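PDB 4DNH: dihydrodipicolinate synthase family protein from Sinorhizobium meliloti, which is of unknown function but folds as a TIM barrel and may be related to the lyases that make dihydrodipicolinate. Local coordinates for residues A[5-10]-A[358-363]; A[119-124]-A[156-161]; A[242-247]-A[267-272]. All coordinates share one frame; numbering follows the deposited sequence.

Contact 1: residues A[5-10]-A[358-363]; sequences IDLPIE and LFRLAD
L7 and R360 carry this contact, which packs the N-terminal beta hairpin (strands 4-9 and 12-17) onto helix 352-364 at the edge of a TIM-barrel protein. The two side chains reach toward each other tip to tip. With CG anti to the carbonyl carbon (chi1 -54°) and the chain extended from CG to NE, R360 spans the gap to the strand. L7 CD1 lies over one face of the guanidinium, 3.8 Å above its plane and displaced toward the rim, and L7 CB is 3.5 Å from R360 NH2. I9 crosses the arginine obliquely, its CD1 3.7 Å from R360 NH2.

F359, one residue earlier on the helix, turns its ring to the apolar side of the strand. L7 meets it at about a right angle, with L7 CD1 3.8 Å from F359 CD1, while I5 crosses it on a slant, its CG2 at 3.8 Å from F359 CE1. I5 and L7 also touch M378 on helix 371-384, so the strand rests on two C-terminal helices. The second hairpin strand adds Y16 beside both L7 and R360.

The arginine charge has its strongest partner within its own helix, where NH1 forms a salt bridge with E357. NH2 serves the strand instead: it donates to P8 O over 3.3 Å in a nearly straight bond (170°) that stays in the guanidinium plane. From the proline side the same donor stands well above the carbonyl plane, 68° out of it. A water shares the grip, accepting from R360 NH1 at 2.7 Å and donating to P8 O at 2.9 Å, which gives this carbonyl oxygen two donors.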
# COMPACT_ATOMS: atom_id res chain seq x y z
N ILE A 5 23.52 19.80 0.53
CA ILE A 5 23.74 18.91 1.68
C ILE A 5 24.80 17.84 1.36
O ILE A 5 24.85 17.32 0.23
CB ILE A 5 22.41 18.27 2.18
CG1 ILE A 5 22.65 17.37 3.40
CG2 ILE A 5 21.69 17.52 1.07
CD1 ILE A 5 21.41 17.13 4.24
N ASP A 6 25.66 17.53 2.33
CA ASP A 6 26.63 16.44 2.16
C ASP A 6 26.02 15.10 2.55
O ASP A 6 25.52 14.95 3.65
CB ASP A 6 27.92 16.72 2.93
CG ASP A 6 28.86 17.65 2.18
OD1 ASP A 6 28.71 17.82 0.95
OD2 ASP A 6 29.77 18.19 2.82
N LEU A 7 26.07 14.15 1.63
CA LEU A 7 25.39 12.86 1.79
C LEU A 7 26.33 11.70 1.52
O LEU A 7 27.28 11.83 0.74
CB LEU A 7 24.20 12.76 0.84
CG LEU A 7 23.04 13.74 1.01
CD1 LEU A 7 22.04 13.46 -0.10
CD2 LEU A 7 22.33 13.64 2.36
N PRO A 8 26.08 10.55 2.17
CA PRO A 8 26.95 9.39 1.98
C PRO A 8 26.71 8.64 0.68
O PRO A 8 25.57 8.32 0.34
CB PRO A 8 26.65 8.50 3.19
CG PRO A 8 25.35 8.96 3.74
CD PRO A 8 25.07 10.35 3.24
N ILE A 9 27.80 8.42 -0.05
CA ILE A 9 27.85 7.51 -1.19
C ILE A 9 29.18 6.79 -1.06
O ILE A 9 30.21 7.42 -0.79
CB ILE A 9 27.90 8.22 -2.57
CG1 ILE A 9 27.33 9.63 -2.53
CG2 ILE A 9 27.25 7.35 -3.65
CD1 ILE A 9 27.50 10.42 -3.82
N GLU A 10 29.16 5.47 -1.27
CA GLU A 10 30.38 4.64 -1.31
C GLU A 10 31.31 4.89 -0.11
O GLU A 10 32.48 5.23 -0.28
CB GLU A 10 31.16 4.84 -2.63
CG GLU A 10 30.32 5.19 -3.86
CD GLU A 10 30.06 4.01 -4.78
OE1 GLU A 10 29.55 2.97 -4.31
OE2 GLU A 10 30.36 4.12 -5.99
N LEU A 358 17.29 7.65 -1.22
CA LEU A 358 15.88 8.02 -1.12
C LEU A 358 15.66 9.54 -1.14
O LEU A 358 14.83 10.04 -1.90
CB LEU A 358 15.26 7.39 0.14
CG LEU A 358 13.73 7.33 0.24
CD1 LEU A 358 13.28 6.21 1.16
CD2 LEU A 358 13.16 8.65 0.74
N PHE A 359 16.40 10.28 -0.33
CA PHE A 359 16.35 11.74 -0.34
C PHE A 359 16.66 12.36 -1.73
O PHE A 359 15.92 13.23 -2.19
CB PHE A 359 17.23 12.29 0.79
CG PHE A 359 17.37 13.79 0.84
CD1 PHE A 359 18.33 14.44 0.06
CD2 PHE A 359 16.59 14.55 1.71
CE1 PHE A 359 18.48 15.82 0.12
CE2 PHE A 359 16.73 15.93 1.78
CZ PHE A 359 17.68 16.58 0.98
N ARG A 360 17.73 11.91 -2.40
CA ARG A 360 18.07 12.45 -3.75
C ARG A 360 16.99 12.15 -4.78
O ARG A 360 16.60 13.03 -5.54
CB ARG A 360 19.35 11.86 -4.30
CG ARG A 360 20.59 11.96 -3.44
CD ARG A 360 21.75 11.32 -4.19
NE ARG A 360 22.95 11.32 -3.37
CZ ARG A 360 23.27 10.36 -2.50
NH1 ARG A 360 22.48 9.30 -2.34
NH2 ARG A 360 24.39 10.47 -1.81
N LEU A 361 16.53 10.91 -4.81
CA LEU A 361 15.49 10.53 -5.76
C LEU A 361 14.17 11.24 -5.43
O LEU A 361 13.44 11.66 -6.34
CB LEU A 361 15.32 9.01 -5.82
CG LEU A 361 16.54 8.20 -6.30
CD1 LEU A 361 16.35 6.73 -5.99
CD2 LEU A 361 16.85 8.39 -7.78
N ALA A 362 13.87 11.43 -4.14
CA ALA A 362 12.70 12.24 -3.73
C ALA A 362 12.82 13.69 -4.20
O ALA A 362 11.85 14.27 -4.69
CB ALA A 362 12.48 12.18 -2.23
N ASP A 363 14.01 14.27 -4.05
CA ASP A 363 14.28 15.63 -4.54
C ASP A 363 14.01 15.76 -6.03
O ASP A 363 13.31 16.67 -6.46
CB ASP A 363 15.73 16.05 -4.24
CG ASP A 363 16.19 17.23 -5.10
OD1 ASP A 363 15.45 18.23 -5.23
OD2 ASP A 363 17.30 17.16 -5.64
O HOH W 1 23.15 7.22 -0.72

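Contact 2: residues A[119-124]-A[156-161]; sequences AGTDHL and MASRAL
A119 and M156 join the two backbones where neighbouring parallel strands 115-119 and 153-155 run out: M156 N donates to A119 O at 2.8 Å (166°). Beyond this bond the chains stay side by side, with the CA atoms of T121 and S158 5.3 Å apart. Residues 121-124 then make a type I turn, while the partner segment enters helix 159-164.

M156, a selenomethionine, sets its CB 3.4 Å from A119 O before the rest of its side chain leads away. T121 faces S158, with T121 CB 3.6 Å from S158 CB. S158 holds OG anti to its backbone N (chi1 155°) and, as N-cap of the helix, accepts from L161 N at 3.2 Å. The CB of A160 is touched by both T121 CG2 (4.0 Å) and L124 CD2 (4.1 Å), a small apolar patch next to the capping serine. Charged ends turn elsewhere, R159 to D196 and D122 to R87.

Two adjacent loops leaving the C-terminal ends of barrel strands in this way is typical of a TIM barrel, whose active sites lie at that end of the sheet.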
# COMPACT_ATOMS: atom_id res chain seq x y z
N ALA A 119 -9.60 -7.07 5.29
CA ALA A 119 -10.16 -8.15 6.10
C ALA A 119 -9.44 -9.46 5.79
O ALA A 119 -9.30 -9.85 4.61
CB ALA A 119 -11.65 -8.30 5.83
N GLY A 120 -9.00 -10.14 6.83
CA GLY A 120 -8.21 -11.33 6.62
C GLY A 120 -8.34 -12.36 7.71
O GLY A 120 -9.40 -12.54 8.31
N THR A 121 -7.21 -13.01 7.98
CA THR A 121 -7.13 -14.17 8.83
C THR A 121 -6.03 -13.96 9.90
O THR A 121 -5.83 -14.79 10.78
CB THR A 121 -6.87 -15.40 7.94
OG1 THR A 121 -8.08 -16.15 7.82
CG2 THR A 121 -5.75 -16.27 8.48
N ASP A 122 -5.34 -12.82 9.81
CA ASP A 122 -4.13 -12.54 10.61
C ASP A 122 -4.19 -12.77 12.14
O ASP A 122 -3.16 -12.76 12.80
CB ASP A 122 -3.55 -11.15 10.28
CG ASP A 122 -4.60 -10.05 10.23
OD1 ASP A 122 -5.70 -10.26 9.66
OD2 ASP A 122 -4.33 -8.95 10.75
N HIS A 123 -5.38 -13.00 12.70
CA HIS A 123 -5.46 -13.37 14.12
C HIS A 123 -5.31 -14.85 14.36
O HIS A 123 -5.41 -15.32 15.49
CB HIS A 123 -6.74 -12.83 14.75
CG HIS A 123 -7.99 -13.47 14.21
ND1 HIS A 123 -8.53 -13.09 13.04
CD2 HIS A 123 -8.79 -14.48 14.71
CE1 HIS A 123 -9.63 -13.83 12.80
NE2 HIS A 123 -9.78 -14.68 13.82
N LEU A 124 -5.07 -15.61 13.29
CA LEU A 124 -4.99 -17.06 13.35
C LEU A 124 -3.62 -17.57 12.90
O LEU A 124 -3.22 -17.37 11.75
CB LEU A 124 -6.09 -17.68 12.49
CG LEU A 124 -6.17 -19.21 12.39
CD1 LEU A 124 -6.38 -19.83 13.76
CD2 LEU A 124 -7.29 -19.61 11.44
N MSE A 156 -8.12 -9.86 2.11
CA MSE A 156 -6.69 -10.15 2.15
C MSE A 156 -6.42 -11.63 2.04
O MSE A 156 -7.29 -12.47 2.36
CB MSE A 156 -6.13 -9.56 3.44
CG MSE A 156 -6.06 -8.04 3.28
SE MSE A 156 -5.40 -7.24 4.96
CE MSE A 156 -3.48 -7.13 4.52
N ALA A 157 -5.22 -11.96 1.56
CA ALA A 157 -4.77 -13.34 1.48
C ALA A 157 -4.51 -13.83 2.89
O ALA A 157 -4.24 -13.04 3.79
CB ALA A 157 -3.53 -13.45 0.62
N SER A 158 -4.59 -15.14 3.08
CA SER A 158 -4.57 -15.74 4.41
C SER A 158 -3.37 -16.67 4.63
O SER A 158 -3.15 -17.64 3.88
CB SER A 158 -5.91 -16.46 4.64
OG SER A 158 -5.83 -17.50 5.60
N ARG A 159 -2.59 -16.35 5.66
CA ARG A 159 -1.39 -17.09 6.08
C ARG A 159 -1.78 -18.56 6.39
O ARG A 159 -1.13 -19.48 5.91
CB ARG A 159 -0.81 -16.41 7.34
CG ARG A 159 0.65 -15.92 7.34
CD ARG A 159 0.87 -14.80 6.33
NE ARG A 159 1.50 -13.52 6.74
CZ ARG A 159 1.97 -13.12 7.94
NH1 ARG A 159 2.47 -11.89 8.03
NH2 ARG A 159 1.95 -13.92 9.01
N ALA A 160 -2.85 -18.77 7.16
CA ALA A 160 -3.26 -20.11 7.62
C ALA A 160 -3.73 -21.00 6.47
O ALA A 160 -3.53 -22.23 6.50
CB ALA A 160 -4.34 -20.01 8.68
N LEU A 161 -4.37 -20.38 5.48
CA LEU A 161 -4.85 -21.07 4.29
C LEU A 161 -3.69 -21.50 3.37
O LEU A 161 -3.67 -22.64 2.89
CB LEU A 161 -5.89 -20.22 3.55
CG LEU A 161 -6.53 -20.80 2.28
CD1 LEU A 161 -7.39 -22.03 2.53
CD2 LEU A 161 -7.33 -19.73 1.57

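Contact 3: residues A[242-247]-A[267-272]; sequences MRRQLP and DEEGHS
R243 and R244 both reach D267 tip to tip, forming a surface salt-bridge network between the end of helix 236-243 and the loop that leads into strand 273-276 of the TIM barrel. The inner half belongs to R243. Its chain runs extended from CG to NE, and NH1 donates to the buried S272 OG at 3.0 Å, close to the guanidinium plane. That hydroxyl is also bonded to E239, and R243 NH1 to L263 O, so this end of the arginine is held by several partners. G270 O lies over one guanidinium face, 3.7 Å above the plane and offset toward the rim.

Toward solvent the bonding is looser. D267 OD2 is shared, 2.9 Å from R243 NH2 and 2.9 Å from R244 NH2, both as weak hydrogen bonds; the carboxylate plane stands 86° from the first guanidinium and 63° from the second. The two positive groups would be expected to favour a charged aspartate. Its other oxygen turns to its own loop: D267 OD1 accepts from G270 N at 3.0 Å, an Asx motif that orients the carboxylate. The exposed E269 crosses R244 at about a right angle and lays CG over the centre of its guanidinium, 3.7 Å above the plane. A water joins the backbones, donating to H271 O at 2.9 Å and to R243 O at 3.3 Å.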
# COMPACT_ATOMS: atom_id res chain seq x y z
N MSE A 242 -3.52 -10.55 -17.16
CA MSE A 242 -4.65 -10.86 -16.31
C MSE A 242 -5.78 -9.89 -16.48
O MSE A 242 -6.94 -10.29 -16.49
CB MSE A 242 -4.23 -10.92 -14.86
CG MSE A 242 -5.23 -11.82 -14.16
SE MSE A 242 -4.83 -11.69 -12.25
CE MSE A 242 -5.98 -13.18 -11.66
N ARG A 243 -5.45 -8.61 -16.64
CA ARG A 243 -6.48 -7.58 -16.79
C ARG A 243 -7.28 -7.69 -18.10
O ARG A 243 -8.34 -7.07 -18.23
CB ARG A 243 -5.88 -6.18 -16.62
CG ARG A 243 -4.93 -5.75 -17.73
CD ARG A 243 -4.49 -4.32 -17.49
NE ARG A 243 -3.59 -3.88 -18.54
CZ ARG A 243 -2.84 -2.78 -18.51
NH1 ARG A 243 -2.87 -1.97 -17.46
NH2 ARG A 243 -2.05 -2.50 -19.54
N ARG A 244 -6.78 -8.48 -19.05
CA ARG A 244 -7.45 -8.72 -20.34
C ARG A 244 -8.45 -9.88 -20.27
O ARG A 244 -9.37 -9.96 -21.08
CB ARG A 244 -6.42 -8.94 -21.45
CG ARG A 244 -5.60 -7.69 -21.77
CD ARG A 244 -4.34 -8.00 -22.59
NE ARG A 244 -3.60 -6.77 -22.91
CZ ARG A 244 -2.63 -6.66 -23.82
NH1 ARG A 244 -2.26 -7.71 -24.55
NH2 ARG A 244 -2.05 -5.49 -24.00
N GLN A 245 -8.25 -10.76 -19.28
CA GLN A 245 -9.11 -11.93 -19.07
C GLN A 245 -10.16 -11.69 -17.99
O GLN A 245 -10.96 -12.58 -17.70
CB GLN A 245 -8.27 -13.15 -18.70
CG GLN A 245 -7.16 -13.49 -19.68
CD GLN A 245 -6.64 -14.90 -19.49
OE1 GLN A 245 -5.48 -15.10 -19.12
NE2 GLN A 245 -7.50 -15.88 -19.72
N LEU A 246 -10.13 -10.51 -17.38
CA LEU A 246 -11.07 -10.11 -16.32
C LEU A 246 -12.53 -9.96 -16.81
O LEU A 246 -12.77 -9.38 -17.87
CB LEU A 246 -10.59 -8.80 -15.69
CG LEU A 246 -9.99 -8.73 -14.27
CD1 LEU A 246 -9.21 -9.96 -13.84
CD2 LEU A 246 -9.13 -7.48 -14.12
N PRO A 247 -13.51 -10.47 -16.02
CA PRO A 247 -14.95 -10.35 -16.35
C PRO A 247 -15.45 -8.90 -16.37
O PRO A 247 -14.87 -8.04 -15.74
CB PRO A 247 -15.65 -11.09 -15.20
CG PRO A 247 -14.59 -11.91 -14.54
CD PRO A 247 -13.30 -11.17 -14.74
N ASP A 267 -2.64 0.27 -22.13
CA ASP A 267 -2.30 0.05 -23.52
C ASP A 267 -3.51 0.20 -24.43
O ASP A 267 -4.55 0.72 -24.01
CB ASP A 267 -1.63 -1.32 -23.72
CG ASP A 267 -2.20 -2.42 -22.81
OD1 ASP A 267 -3.45 -2.50 -22.63
OD2 ASP A 267 -1.39 -3.21 -22.28
N GLU A 268 -3.36 -0.26 -25.66
CA GLU A 268 -4.42 -0.26 -26.66
C GLU A 268 -5.55 -1.26 -26.37
O GLU A 268 -6.51 -1.35 -27.14
CB GLU A 268 -3.81 -0.52 -28.05
CG GLU A 268 -2.92 0.61 -28.57
CD GLU A 268 -2.11 0.24 -29.80
OE1 GLU A 268 -2.68 -0.31 -30.77
OE2 GLU A 268 -0.89 0.53 -29.81
N GLU A 269 -5.43 -2.02 -25.28
CA GLU A 269 -6.43 -3.03 -24.91
C GLU A 269 -7.16 -2.66 -23.62
O GLU A 269 -8.36 -2.90 -23.48
CB GLU A 269 -5.80 -4.43 -24.77
CG GLU A 269 -5.19 -5.00 -26.06
CD GLU A 269 -6.23 -5.56 -27.04
OE1 GLU A 269 -7.45 -5.51 -26.75
OE2 GLU A 269 -5.82 -6.06 -28.11
N GLY A 270 -6.43 -2.08 -22.68
CA GLY A 270 -7.02 -1.66 -21.42
C GLY A 270 -6.08 -0.85 -20.55
O GLY A 270 -4.93 -0.63 -20.89
N HIS A 271 -6.60 -0.40 -19.43
CA HIS A 271 -5.77 0.22 -18.40
C HIS A 271 -5.99 -0.50 -17.10
O HIS A 271 -6.81 -1.42 -17.02
CB HIS A 271 -6.06 1.72 -18.30
CG HIS A 271 -7.52 2.07 -18.11
ND1 HIS A 271 -8.18 1.86 -16.95
CD2 HIS A 271 -8.43 2.67 -18.99
CE1 HIS A 271 -9.45 2.28 -17.08
NE2 HIS A 271 -9.61 2.78 -18.33
N SER A 272 -5.23 -0.12 -16.07
CA SER A 272 -5.61 -0.52 -14.72
C SER A 272 -5.78 0.66 -13.78
O SER A 272 -5.22 1.74 -14.00
CB SER A 272 -4.69 -1.61 -14.12
OG SER A 272 -3.36 -1.52 -14.55
O HOH W 2 -8.06 -3.81 -18.21

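From the N terminus, the hairpin strand 4-9 opens contact 1, which closes only at helix 352-364, so the whole barrel lies within its loop. Contacts 2 and 3 are nested there in series. Contact 2 closes a short loop around helix 132-148, tying the exits of the third and fourth barrel strands. Contact 3 then spans strand 251-254 and helix 260-265, joining two turns that enter strands seven and eight, at the other end of the barrel. Contacts 2 and 3 have centres about 28 Å apart; each lies about 38 Å from contact 1, centre to centre, which unites the chain's terminal regions outside the barrel.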